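Local coordinates for protein dephospho-CoA kinase (Legionella pneumophila subsp. pneumophila, PDB 4TTR) that probably transfers a phosphate from ATP to the 3'-hydroxyl of dephospho-CoA, the final step of coenzyme A biosynthesis, at residues D47-E52 with P104-K109; G20-I25 with Q139-V144. All coordinates share one frame; numbering follows the deposited sequence.

Contact 1. Residues D47-E52 with P104-K109; sequences DKIAKE and PVIRKK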
loop_
_atom_site.group_PDB
_atom_site.type_symbol
_atom_site.label_atom_id
_atom_site.label_comp_id
_atom_site.label_asym_id
_atom_site.label_seq_id
_atom_site.Cartn_x
_atom_site.Cartn_y
_atom_site.Cartn_z
ATOM N N ASP A 47 -0.397 6.053 0.253
ATOM C CA ASP A 47 0.399 6.365 -0.929
ATOM C C ASP A 47 -0.029 7.697 -1.533
ATOM O O ASP A 47 0.809 8.479 -1.986
ATOM C CB ASP A 47 0.273 5.247 -1.967
ATOM C CG ASP A 47 1.122 5.494 -3.204
ATOM O OD1 ASP A 47 2.070 6.306 -3.135
ATOM O OD2 ASP A 47 0.845 4.860 -4.245
ATOM N N LYS A 48 -1.335 7.953 -1.541
ATOM C CA LYS A 48 -1.861 9.205 -2.069
ATOM C C LYS A 48 -1.445 10.372 -1.188
ATOM O O LYS A 48 -1.162 11.465 -1.678
ATOM C CB LYS A 48 -3.383 9.158 -2.171
ATOM C CG LYS A 48 -3.916 8.215 -3.232
ATOM C CD LYS A 48 -5.437 8.267 -3.288
ATOM C CE LYS A 48 -6.002 7.267 -4.284
ATOM N NZ LYS A 48 -5.656 7.614 -5.688
ATOM N N ILE A 49 -1.426 10.129 0.118
ATOM C CA ILE A 49 -1.030 11.139 1.086
ATOM C C ILE A 49 0.458 11.447 0.929
ATOM O O ILE A 49 0.872 12.602 1.008
ATOM C CB ILE A 49 -1.337 10.677 2.529
ATOM C CG1 ILE A 49 -2.848 10.526 2.715
ATOM C CG2 ILE A 49 -0.792 11.670 3.553
ATOM C CD1 ILE A 49 -3.248 9.797 3.975
ATOM N N ALA A 50 1.253 10.408 0.695
ATOM C CA ALA A 50 2.689 10.573 0.503
ATOM C C ALA A 50 2.982 11.449 -0.711
ATOM O O ALA A 50 3.865 12.300 -0.666
ATOM C CB ALA A 50 3.358 9.219 0.354
ATOM N N LYS A 51 2.241 11.240 -1.794
ATOM C CA LYS A 51 2.413 12.054 -2.991
ATOM C C LYS A 51 2.024 13.498 -2.722
ATOM O O LYS A 51 2.718 14.422 -3.145
ATOM C CB LYS A 51 1.582 11.507 -4.150
ATOM C CG LYS A 51 2.157 10.266 -4.803
ATOM C CD LYS A 51 1.471 9.998 -6.131
ATOM C CE LYS A 51 1.793 8.614 -6.666
ATOM N NZ LYS A 51 1.032 8.321 -7.916
ATOM N N GLU A 52 0.907 13.685 -2.025
ATOM C CA GLU A 52 0.454 15.019 -1.665
ATOM C C GLU A 52 1.549 15.739 -0.892
ATOM O O GLU A 52 1.916 16.864 -1.227
ATOM C CB GLU A 52 -0.832 14.961 -0.831
ATOM C CG GLU A 52 -1.291 16.321 -0.306
ATOM C CD GLU A 52 -2.475 16.224 0.641
ATOM O OE1 GLU A 52 -2.785 17.236 1.307
ATOM O OE2 GLU A 52 -3.095 15.142 0.725
ATOM N N PRO A 104 5.996 10.827 10.169
ATOM C CA PRO A 104 5.356 11.820 11.044
ATOM C C PRO A 104 4.247 12.617 10.366
ATOM O O PRO A 104 3.192 12.816 10.966
ATOM C CB PRO A 104 6.514 12.745 11.428
ATOM C CG PRO A 104 7.735 11.931 11.235
ATOM C CD PRO A 104 7.446 11.057 10.066
ATOM N N VAL A 105 4.483 13.072 9.139
ATOM C CA VAL A 105 3.494 13.881 8.437
ATOM C C VAL A 105 2.340 13.019 7.928
ATOM O O VAL A 105 1.184 13.435 7.979
ATOM C CB VAL A 105 4.112 14.672 7.251
ATOM C CG1 VAL A 105 4.928 15.851 7.765
ATOM C CG2 VAL A 105 4.960 13.774 6.353
ATOM N N ILE A 106 2.644 11.816 7.454
ATOM C CA ILE A 106 1.601 10.924 6.959
ATOM C C ILE A 106 0.647 10.536 8.083
ATOM O O ILE A 106 -0.566 10.486 7.881
ATOM C CB ILE A 106 2.199 9.655 6.320
ATOM C CG1 ILE A 106 2.868 10.015 4.990
ATOM C CG2 ILE A 106 1.121 8.593 6.091
ATOM C CD1 ILE A 106 3.582 8.859 4.303
ATOM N N ARG A 107 1.197 10.269 9.266
ATOM C CA ARG A 107 0.388 9.842 10.400
ATOM C C ARG A 107 -0.609 10.921 10.816
ATOM O O ARG A 107 -1.740 10.615 11.184
ATOM C CB ARG A 107 1.274 9.470 11.591
ATOM C CG ARG A 107 0.526 8.717 12.694
ATOM C CD ARG A 107 1.381 8.546 13.941
ATOM N NE ARG A 107 1.821 9.834 14.477
ATOM C CZ ARG A 107 1.255 10.475 15.499
ATOM N NH1 ARG A 107 0.207 9.964 16.139
ATOM N NH2 ARG A 107 1.747 11.642 15.888
ATOM N N LYS A 108 -0.185 12.180 10.763
ATOM C CA LYS A 108 -1.057 13.291 11.120
ATOM C C LYS A 108 -2.244 13.392 10.167
ATOM O O LYS A 108 -3.357 13.714 10.583
ATOM C CB LYS A 108 -0.281 14.608 11.123
ATOM C CG LYS A 108 0.253 15.002 12.489
ATOM C CD LYS A 108 0.975 16.336 12.426
ATOM C CE LYS A 108 2.443 16.158 12.077
ATOM N NZ LYS A 108 2.983 17.316 11.311
ATOM N N LYS A 109 -1.998 13.120 8.889
ATOM C CA LYS A 109 -3.055 13.154 7.885
ATOM C C LYS A 109 -4.017 11.983 8.070
ATOM O O LYS A 109 -5.228 12.142 7.920
ATOM C CB LYS A 109 -2.462 13.130 6.474
ATOM C CG LYS A 109 -2.848 14.319 5.609
ATOM C CD LYS A 109 -2.473 15.640 6.273
ATOM C CE LYS A 109 -1.746 16.561 5.309
ATOM N NZ LYS A 109 -1.417 17.883 5.917
#

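Contact 2. Residues G20-I25 with Q139-V144; sequences GLTGNI and QKVLLV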
loop_
_atom_site.group_PDB
_atom_site.type_symbol
_atom_site.label_atom_id
_atom_site.label_comp_id
_atom_site.label_asym_id
_atom_site.label_seq_id
_atom_site.Cartn_x
_atom_site.Cartn_y
_atom_site.Cartn_z
ATOM N N GLY A 20 -5.642 -2.677 8.052
ATOM C CA GLY A 20 -4.537 -2.366 7.168
ATOM C C GLY A 20 -4.613 -3.192 5.901
ATOM O O GLY A 20 -4.702 -4.415 5.964
ATOM N N LEU A 21 -4.591 -2.519 4.754
ATOM C CA LEU A 21 -4.585 -3.191 3.459
ATOM C C LEU A 21 -3.181 -3.203 2.860
ATOM O O LEU A 21 -2.598 -2.152 2.587
ATOM C CB LEU A 21 -5.563 -2.513 2.496
ATOM C CG LEU A 21 -5.529 -3.007 1.045
ATOM C CD1 LEU A 21 -5.896 -4.475 0.961
ATOM C CD2 LEU A 21 -6.451 -2.179 0.171
ATOM N N THR A 22 -2.644 -4.402 2.671
ATOM C CA THR A 22 -1.339 -4.585 2.052
ATOM C C THR A 22 -1.463 -5.550 0.886
ATOM O O THR A 22 -2.446 -6.276 0.769
ATOM C CB THR A 22 -0.297 -5.135 3.049
ATOM O OG1 THR A 22 -0.697 -6.433 3.510
ATOM C CG2 THR A 22 -0.151 -4.211 4.229
ATOM N N GLY A 23 -0.460 -5.560 0.021
ATOM C CA GLY A 23 -0.455 -6.489 -1.088
ATOM C C GLY A 23 0.921 -6.625 -1.691
ATOM O O GLY A 23 1.698 -5.669 -1.687
ATOM N N ASN A 24 1.231 -7.811 -2.206
ATOM C CA ASN A 24 2.488 -7.991 -2.903
ATOM C C ASN A 24 2.365 -7.380 -4.292
ATOM O O ASN A 24 1.423 -6.646 -4.584
ATOM C CB ASN A 24 2.908 -9.475 -2.957
ATOM C CG ASN A 24 1.968 -10.350 -3.782
ATOM O OD1 ASN A 24 1.049 -9.874 -4.437
ATOM N ND2 ASN A 24 2.217 -11.655 -3.755
ATOM N N ILE A 25 3.311 -7.700 -5.153
ATOM C CA ILE A 25 3.469 -6.976 -6.397
ATOM C C ILE A 25 2.424 -7.451 -7.402
ATOM O O ILE A 25 2.233 -8.655 -7.591
ATOM C CB ILE A 25 4.907 -7.149 -6.929
ATOM C CG1 ILE A 25 5.891 -6.490 -5.956
ATOM C CG2 ILE A 25 5.076 -6.519 -8.300
ATOM C CD1 ILE A 25 6.174 -7.280 -4.655
ATOM N N GLN A 139 -6.457 -3.035 13.915
ATOM C CA GLN A 139 -7.108 -4.214 14.479
ATOM C C GLN A 139 -6.790 -5.446 13.646
ATOM O O GLN A 139 -6.625 -6.545 14.173
ATOM C CB GLN A 139 -8.628 -4.037 14.541
ATOM C CG GLN A 139 -9.157 -3.099 15.610
ATOM C CD GLN A 139 -8.459 -3.262 16.935
ATOM O OE1 GLN A 139 -8.487 -4.336 17.553
ATOM N NE2 GLN A 139 -7.845 -2.176 17.398
ATOM N N LYS A 140 -6.733 -5.246 12.335
ATOM C CA LYS A 140 -6.527 -6.332 11.394
ATOM C C LYS A 140 -5.558 -5.914 10.305
ATOM O O LYS A 140 -5.429 -4.727 10.006
ATOM C CB LYS A 140 -7.851 -6.751 10.758
ATOM C CG LYS A 140 -8.896 -7.231 11.730
ATOM C CD LYS A 140 -8.531 -8.583 12.296
ATOM C CE LYS A 140 -9.760 -9.291 12.801
ATOM N NZ LYS A 140 -9.434 -10.581 13.443
ATOM N N VAL A 141 -4.885 -6.899 9.721
ATOM C CA VAL A 141 -4.108 -6.693 8.510
ATOM C C VAL A 141 -4.630 -7.631 7.427
ATOM O O VAL A 141 -4.823 -8.828 7.660
ATOM C CB VAL A 141 -2.601 -6.928 8.746
ATOM C CG1 VAL A 141 -1.820 -6.816 7.439
ATOM C CG2 VAL A 141 -2.065 -5.931 9.767
ATOM N N LEU A 142 -4.880 -7.061 6.255
ATOM C CA LEU A 142 -5.293 -7.809 5.077
ATOM C C LEU A 142 -4.169 -7.760 4.051
ATOM O O LEU A 142 -3.717 -6.684 3.663
ATOM C CB LEU A 142 -6.588 -7.234 4.493
ATOM C CG LEU A 142 -7.052 -7.749 3.128
ATOM C CD1 LEU A 142 -7.319 -9.247 3.164
ATOM C CD2 LEU A 142 -8.296 -6.998 2.696
ATOM N N LEU A 143 -3.714 -8.934 3.636
ATOM C CA LEU A 143 -2.666 -9.050 2.634
ATOM C C LEU A 143 -3.229 -9.656 1.355
ATOM O O LEU A 143 -3.729 -10.778 1.361
ATOM C CB LEU A 143 -1.513 -9.894 3.173
ATOM C CG LEU A 143 -0.464 -10.380 2.171
ATOM C CD1 LEU A 143 0.150 -9.218 1.404
ATOM C CD2 LEU A 143 0.603 -11.170 2.908
ATOM N N VAL A 144 -3.161 -8.899 0.267
ATOM C CA VAL A 144 -3.625 -9.374 -1.032
ATOM C C VAL A 144 -2.451 -9.925 -1.823
ATOM O O VAL A 144 -1.438 -9.250 -1.980
ATOM C CB VAL A 144 -4.302 -8.255 -1.837
ATOM C CG1 VAL A 144 -4.875 -8.803 -3.143
ATOM C CG2 VAL A 144 -5.393 -7.596 -1.009
#

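Contact 1. Residues D47-E52 with P104-K109
The short helix 46-52, which follows strand 42-45, rests on the long helix 92-115 through Ile49 and Ala50 against Ile106 and Lys109. The axes of the two segments come within 9.8 Å at 120°, and the CA atoms of Ile49 and Ile106 are the nearest pair across them. The CG2 branch of Ile49, anti to the backbone N, sits 3.7 Å from CB of Lys109 and also faces CG1 of Ile106 at 4.3 Å. The extended chi2 of Ile106 (176°) carries CD1 across to CB of Ala50, 4.0 Å away. The Lys109 chain, bent at chi2 (56°) and again at chi3, lays its first methylenes against Ile49 and crosses Glu52 at about a right angle. OE1 of Glu52 meets CE of Lys109 at 4.2 Å, whereas NZ of Lys109 stays 4.9 Å from it, a separation at which the opposite charges may still attract, but not a salt bridge. Val105 and Lys109 also touch Leu53, just past the short helix. The result is a small, largely apolar helix-helix contact near the protein surface, joining the helix after edge strand 42-45 to the long helix that leads into strand 122-125 of the P-loop kinase fold.

Contact 2. Residues G20-I25 with Q139-V144
The carbonyl O of Leu142 accepts the backbone N of Thr22 at 2.7 Å, in a nearly straight bond (167° at the hydrogen). OG1 of Thr22 is a possible second donor to this oxygen, at 3.0 Å; chi1 of 63° places the hydroxyl between the backbone N and carbonyl carbon and brings it to the side of Leu142 O, tilted out of the carbonyl plane, although its proton has another acceptor within reach. The parallel pairing runs on both ways: N of Leu142 binds O of Gly20, and N of Val144 binds O of Thr22. Past the end of strand 18-23, Asn24 N reaches Val144 O at 3.0 Å, carrying the pairing into the phosphate-binding loop. There CA of Gly23 approaches the same oxygen to 3.1 Å, a CH...O contact. On one face, CD1 of Leu21 lies 3.7 Å from CG2 of Val144 and 3.9 Å from CD2 of Leu142. Helix 29-38 covers this face with Val32, Ala33 and Phe36. On the other face, CD1 of Leu143 is 3.6 Å from OG1 of Thr22. Strand 18-23, set between 122-125 and 140-145 and running into the Walker A loop, gives the 2-3-1-4-5 sheet order of P-loop kinases.

Contact 2 pairs the middle strand of the five-stranded parallel sheet with its neighbour 140-145, while contact 1 lies in the part of the chain between those strands, toward the surface. Their centres are 18 Å apart and their nearest atoms about 9 Å, so they do not touch. The sheet connects them: helix 46-52 follows edge strand 42-45, and helix 92-115 leads toward strand 122-125, which pairs with strand 18-23. Contact 2 leads directly into the probable ATP site: Gly23 is about 7 Å from 1,3-butanediol, bound in the pocket formed by Ala26 to Thr31, the residues predicted to bind ATP. Contact 1 stands farther off, the Ala50 side chain about 12 Å from that of Lys29 and about 4 Å from a phosphate ion probably from the crystallisation liquor.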